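Local atomic coordinates of putative GGDEF domain protein (Pseudomonas aeruginosa, PDB entry 7E6G), a protein that probably catalyses the condensation of two GTP molecules into the second messenger cyclic di-GMP, with release of diphosphate, in a magnesium-dependent GGDEF domain. Residues Ala48-Ser51 with Asp52-Ser56; Met57-Glu60 with Gln61-Leu65. All coordinates share one frame; numbering follows the deposited sequence.

Contact 1: residues Ala48-Ser51 with Asp52-Ser56; sequences ARIS and DGFQS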
ATOM      1  N   ALA A  48     -23.609  35.776  15.843  1.00 46.64           N
ATOM      2  CA  ALA A  48     -23.037  35.327  14.686  1.00 45.42           C
ATOM      3  C   ALA A  48     -21.631  35.329  14.667  1.00 46.78           C
ATOM      4  O   ALA A  48     -21.151  34.615  14.005  1.00 47.52           O
ATOM      5  CB  ALA A  48     -23.501  36.165  13.604  1.00 42.14           C
ATOM      6  N   ARG A  49     -20.996  36.294  15.199  1.00 45.13           N
ATOM      7  CA  ARG A  49     -19.614  36.386  15.240  1.00 48.45           C
ATOM      8  C   ARG A  49     -19.000  35.332  16.081  1.00 49.47           C
ATOM      9  O   ARG A  49     -18.035  34.873  15.768  1.00 41.46           O
ATOM     10  CB  ARG A  49     -19.240  37.747  15.677  1.00 51.62           C
ATOM     11  CG  ARG A  49     -17.778  37.996  15.693  1.00 53.00           C
ATOM     12  CD  ARG A  49     -17.439  39.408  15.874  1.00 55.35           C
ATOM     13  NE  ARG A  49     -17.890  39.861  17.145  1.00 66.88           N
ATOM     14  CZ  ARG A  49     -18.817  40.763  17.334  1.00 63.64           C
ATOM     15  NH1 ARG A  49     -19.089  41.031  18.541  1.00 65.90           N
ATOM     16  NH2 ARG A  49     -19.456  41.371  16.369  1.00 56.52           N
ATOM     17  N   ILE A  50     -19.573  35.011  17.189  1.00 48.34           N
ATOM     18  CA  ILE A  50     -19.115  34.001  18.062  1.00 47.10           C
ATOM     19  C   ILE A  50     -19.235  32.686  17.469  1.00 46.16           C
ATOM     20  O   ILE A  50     -18.387  31.960  17.529  1.00 45.05           O
ATOM     21  CB  ILE A  50     -19.833  34.046  19.375  1.00 49.74           C
ATOM     22  CG1 ILE A  50     -19.310  35.168  20.168  1.00 53.03           C
ATOM     23  CG2 ILE A  50     -19.486  32.896  20.214  1.00 42.09           C
ATOM     24  CD1 ILE A  50     -20.121  35.533  21.355  1.00 48.50           C
ATOM     25  N   SER A  51     -20.304  32.442  16.800  1.00 44.71           N
ATOM     26  CA  SER A  51     -20.566  31.257  16.123  1.00 43.57           C
ATOM     27  C   SER A  51     -19.608  31.087  15.035  1.00 47.45           C
ATOM     28  O   SER A  51     -19.137  30.092  14.872  1.00 46.05           O
ATOM     29  CB  SER A  51     -21.955  31.278  15.617  1.00 44.54           C
ATOM     30  OG  SER A  51     -22.381  30.048  15.162  1.00 44.52           O
ATOM     31  N   ASP A  52     -19.268  32.120  14.315  1.00 45.79           N
ATOM     32  CA  ASP A  52     -18.302  32.107  13.308  1.00 46.95           C
ATOM     33  C   ASP A  52     -16.970  31.806  13.857  1.00 49.20           C
ATOM     34  O   ASP A  52     -16.219  31.294  13.182  1.00 51.36           O
ATOM     35  CB  ASP A  52     -18.306  33.380  12.511  1.00 47.92           C
ATOM     36  CG  ASP A  52     -19.422  33.484  11.573  1.00 51.38           C
ATOM     37  OD1 ASP A  52     -20.174  32.634  11.458  1.00 50.86           O
ATOM     38  OD2 ASP A  52     -19.605  34.461  10.936  1.00 53.99           O
ATOM     39  N   GLY A  53     -16.628  32.256  15.014  1.00 43.36           N
ATOM     40  CA  GLY A  53     -15.433  31.915  15.676  1.00 46.53           C
ATOM     41  C   GLY A  53     -15.261  30.500  16.073  1.00 51.15           C
ATOM     42  O   GLY A  53     -14.231  30.016  16.108  1.00 50.26           O
ATOM     43  N   PHE A  54     -16.302  29.885  16.526  1.00 51.94           N
ATOM     44  CA  PHE A  54     -16.308  28.459  16.857  1.00 43.51           C
ATOM     45  C   PHE A  54     -16.100  27.603  15.614  1.00 47.69           C
ATOM     46  O   PHE A  54     -15.352  26.614  15.640  1.00 48.95           O
ATOM     47  CB  PHE A  54     -17.615  28.074  17.526  1.00 38.85           C
ATOM     48  CG  PHE A  54     -17.585  28.177  19.010  1.00 45.97           C
ATOM     49  CD1 PHE A  54     -17.117  27.129  19.777  1.00 47.82           C
ATOM     50  CD2 PHE A  54     -18.050  29.313  19.648  1.00 46.20           C
ATOM     51  CE1 PHE A  54     -17.092  27.221  21.160  1.00 43.90           C
ATOM     52  CE2 PHE A  54     -18.039  29.405  21.020  1.00 45.64           C
ATOM     53  CZ  PHE A  54     -17.555  28.357  21.774  1.00 44.60           C
ATOM     54  N   GLN A  55     -16.760  27.968  14.514  1.00 50.16           N
ATOM     55  CA  GLN A  55     -16.612  27.199  13.283  1.00 47.28           C
ATOM     56  C   GLN A  55     -15.228  27.365  12.669  1.00 50.08           C
ATOM     57  O   GLN A  55     -14.725  26.432  12.035  1.00 49.35           O
ATOM     58  CB  GLN A  55     -17.695  27.593  12.289  1.00 43.17           C
ATOM     59  CG  GLN A  55     -19.067  27.454  12.877  1.00 43.08           C
ATOM     60  CD  GLN A  55     -20.146  27.896  11.930  1.00 50.94           C
ATOM     61  OE1 GLN A  55     -19.975  27.858  10.713  1.00 49.33           O
ATOM     62  NE2 GLN A  55     -21.258  28.364  12.485  1.00 53.19           N
ATOM     63  N   SER A  56     -14.600  28.534  12.851  1.00 52.29           N
ATOM     64  CA  SER A  56     -13.218  28.711  12.417  1.00 48.84           C
ATOM     65  C   SER A  56     -12.287  27.791  13.190  1.00 50.09           C
ATOM     66  O   SER A  56     -11.385  27.171  12.611  1.00 49.97           O
ATOM     67  CB  SER A  56     -12.801  30.169  12.602  1.00 48.26           C
ATOM     68  OG  SER A  56     -11.817  30.550  11.659  1.00 55.72           O
TER
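I50 and F54, one helical turn apart, lie side by side and point the same way, and they make the tightly packed flank of this turn. The methyl CG2 of I50 meets the ring of F54 at its edge and in its plane, 3.9 Å from CE2. With CG1 beside the backbone N (chi1 -76°), CG2 is left anti to that N, on the side where the ring lies. Both residues are buried: an aromatic side chain of another protein's chain packs on I50, and F54 meets an aromatic ring of that chain edge-to-face, so apolar groups cover one another.

S51 and Q55 form a second buried strip, where hydroxyl and amide can bond across the interface. S51 OG lies 3.4 Å from Q55 NE2, while polar side chains of two different partner chains hydrogen-bond to the same OG. Q55 also packs on Q55 of the second subunit, and its NE2 makes a weak hydrogen bond to S51 OG there. D52 turns its carboxylate toward the A48 carbonyl, but both are acceptors and do not bond; OD2 is satisfied by a polar side chain of a partner chain.

On the loose side, R49 is exposed, and its long charged side chain, extended as far as CD and bent beyond it, leads away from the turn.

Beneath all of this runs a regular ladder: D52 N to A48 O and G53 N to R49 O (both 3.1 Å), F54 N to I50 O, and Q55 N to S51 O (3.2 Å). These successive i to i+4 bonds are the mark of an alpha-helix, here the long helix 27-102.

Contact 2: residues Met57-Glu60 with Gln61-Leu65; sequences MARE and QNLSL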
ATOM      1  N   MET A  57     -12.498  27.697  14.508  1.00 48.77           N
ATOM      2  CA  MET A  57     -11.719  26.787  15.347  1.00 46.24           C
ATOM      3  C   MET A  57     -11.841  25.341  14.867  1.00 48.60           C
ATOM      4  O   MET A  57     -10.830  24.641  14.658  1.00 49.29           O
ATOM      5  CB  MET A  57     -12.200  26.919  16.790  1.00 42.90           C
ATOM      6  CG  MET A  57     -11.443  26.105  17.812  1.00 50.05           C
ATOM      7  SD  MET A  57     -11.868  26.606  19.504  1.00 52.96           S
ATOM      8  CE  MET A  57     -13.541  25.957  19.679  1.00 43.81           C
ATOM      9  N   ALA A  58     -13.084  24.876  14.697  1.00 49.51           N
ATOM     10  CA  ALA A  58     -13.313  23.515  14.221  1.00 44.88           C
ATOM     11  C   ALA A  58     -12.731  23.299  12.829  1.00 49.32           C
ATOM     12  O   ALA A  58     -12.187  22.223  12.538  1.00 53.58           O
ATOM     13  CB  ALA A  58     -14.807  23.199  14.235  1.00 36.81           C
ATOM     14  N   ARG A  59     -12.743  24.272  12.014  1.00 47.56           N
ATOM     15  CA  ARG A  59     -12.162  24.114  10.766  1.00 52.23           C
ATOM     16  C   ARG A  59     -10.724  23.983  10.740  1.00 54.20           C
ATOM     17  O   ARG A  59     -10.218  23.234  10.063  1.00 52.57           O
ATOM     18  CB  ARG A  59     -12.614  25.238   9.935  1.00 52.05           C
ATOM     19  CG  ARG A  59     -11.668  25.757   8.957  1.00 52.21           C
ATOM     20  CD  ARG A  59     -12.149  25.246   7.697  1.00 58.11           C
ATOM     21  NE  ARG A  59     -11.796  26.179   6.689  1.00 74.81           N
ATOM     22  CZ  ARG A  59     -11.890  25.912   5.423  1.00 75.31           C
ATOM     23  NH1 ARG A  59     -11.516  26.825   4.578  1.00 69.80           N
ATOM     24  NH2 ARG A  59     -12.312  24.711   5.054  1.00 67.25           N
ATOM     25  N   GLU A  60     -10.061  24.703  11.543  1.00 54.28           N
ATOM     26  CA  GLU A  60      -8.686  24.673  11.625  1.00 51.63           C
ATOM     27  C   GLU A  60      -8.305  23.307  12.076  1.00 51.32           C
ATOM     28  O   GLU A  60      -7.508  22.746  11.568  1.00 50.75           O
ATOM     29  CB  GLU A  60      -8.398  25.662  12.695  1.00 52.22           C
ATOM     30  CG  GLU A  60      -7.138  26.472  12.668  1.00 64.89           C
ATOM     31  CD  GLU A  60      -7.117  27.728  13.571  1.00 82.23           C
ATOM     32  OE1 GLU A  60      -6.122  28.444  13.467  1.00 83.60           O
ATOM     33  OE2 GLU A  60      -8.019  28.065  14.349  1.00 74.00           O
ATOM     34  N   GLN A  61      -8.927  22.770  13.045  1.00 49.17           N
ATOM     35  CA  GLN A  61      -8.667  21.410  13.523  1.00 47.26           C
ATOM     36  C   GLN A  61      -8.850  20.387  12.400  1.00 49.04           C
ATOM     37  O   GLN A  61      -8.001  19.503  12.195  1.00 44.14           O
ATOM     38  CB  GLN A  61      -9.575  21.090  14.710  1.00 44.28           C
ATOM     39  CG  GLN A  61      -9.322  21.981  15.931  1.00 52.31           C
ATOM     40  CD  GLN A  61     -10.362  21.825  17.059  1.00 58.97           C
ATOM     41  OE1 GLN A  61     -11.371  21.122  16.909  1.00 61.17           O
ATOM     42  NE2 GLN A  61     -10.103  22.484  18.198  1.00 54.76           N
ATOM     43  N   ASN A  62      -9.934  20.519  11.637  1.00 53.80           N
ATOM     44  CA  ASN A  62     -10.222  19.551  10.585  1.00 54.40           C
ATOM     45  C   ASN A  62      -9.198  19.625   9.450  1.00 51.96           C
ATOM     46  O   ASN A  62      -8.820  18.595   8.871  1.00 53.47           O
ATOM     47  CB  ASN A  62     -11.639  19.780  10.056  1.00 55.63           C
ATOM     48  CG  ASN A  62     -11.964  18.898   8.880  1.00 53.33           C
ATOM     49  OD1 ASN A  62     -11.886  19.329   7.726  1.00 47.98           O
ATOM     50  ND2 ASN A  62     -12.330  17.646   9.160  1.00 53.77           N
ATOM     51  N   LEU A  63      -8.745  20.833   9.105  1.00 51.33           N
ATOM     52  CA  LEU A  63      -7.721  20.947   8.073  1.00 47.75           C
ATOM     53  C   LEU A  63      -6.400  20.350   8.543  1.00 48.26           C
ATOM     54  O   LEU A  63      -5.669  19.756   7.740  1.00 50.33           O
ATOM     55  CB  LEU A  63      -7.543  22.404   7.649  1.00 45.73           C
ATOM     56  CG  LEU A  63      -8.712  23.072   6.915  1.00 56.34           C
ATOM     57  CD1 LEU A  63      -8.377  24.524   6.565  1.00 55.94           C
ATOM     58  CD2 LEU A  63      -9.127  22.300   5.665  1.00 55.67           C
ATOM     59  N   SER A  64      -6.094  20.467   9.837  1.00 44.40           N
ATOM     60  CA  SER A  64      -4.925  19.785  10.387  1.00 43.77           C
ATOM     61  C   SER A  64      -5.026  18.264  10.204  1.00 47.56           C
ATOM     62  O   SER A  64      -4.068  17.602   9.758  1.00 42.88           O
ATOM     63  CB  SER A  64      -4.786  20.163  11.862  1.00 43.47           C
ATOM     64  OG  SER A  64      -3.675  19.534  12.468  1.00 48.80           O
ATOM     65  N   LEU A  65      -6.191  17.692  10.544  1.00 43.05           N
ATOM     66  CA  LEU A  65      -6.387  16.249  10.384  1.00 40.65           C
ATOM     67  C   LEU A  65      -6.270  15.823   8.923  1.00 46.56           C
ATOM     68  O   LEU A  65      -5.736  14.746   8.617  1.00 42.77           O
ATOM     69  CB  LEU A  65      -7.748  15.837  10.943  1.00 44.91           C
ATOM     70  CG  LEU A  65      -8.023  14.325  10.960  1.00 50.91           C
ATOM     71  CD1 LEU A  65      -6.908  13.582  11.692  1.00 47.64           C
ATOM     72  CD2 LEU A  65      -9.395  13.993  11.574  1.00 51.15           C
TER
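Four backbone hydrogen bonds join M57-E60 to Q61-L65 in the i to i+4 pattern of an alpha-helix, here part of helix 27-102. Q61 N binds M57 O at 3.1 Å and is nearly straight, with an N-H...O angle of 169°. N62 N to A58 O and L63 N to R59 O follow, both 3.0 Å, and S64 N to E60 O closes the series at 3.2 Å.

The charged ends form no salt bridge within the turn but look outward to other chains. R59 sends NH2 to an acidic side chain of a partner chain, as a salt bridge, and NH1 to a backbone group there, while E60 OE2 pairs likewise with a basic side chain of a different partner chain; long charged residues suit a helix gripped by partners. N62 uses ND2 to hydrogen-bond N62 OD1 of the second subunit, a role for which an amide, both donor and acceptor, is well fitted.

Packing completes the turn. M57 and Q61 lie side by side, with M57 CG 3.9 Å from the amide NE2 of Q61. Q61 CG stands anti to its own carbonyl carbon (chi1 -63°), which brings it back to 3.3 Å from M57 O. R59 bends at chi2 (104°), and its side chain runs across that of L63. The leucine methyl CD1 sits over one face of the guanidinium, offset toward the rim, 3.8 Å from R59 NE.

How the contacts relate
From the N terminus the chain passes through helix 3-17 and then enters the long helix 27-102, which carries both contacts. Contact 1 spans residues 48-56 and is complete before contact 2 opens at M57, so the two stand in series, neither nesting nor crossing. Each joins adjoining segments of one helix, and neither closes a loop. Their centres are about 14 Å apart and, beyond the direct step from S56 to M57, they do not touch. Both lie far from the magnesium site; beyond contact 2 the same helix continues toward the GGDEF domain, so these turns belong to the rod that links the N-terminal region to the catalytic region.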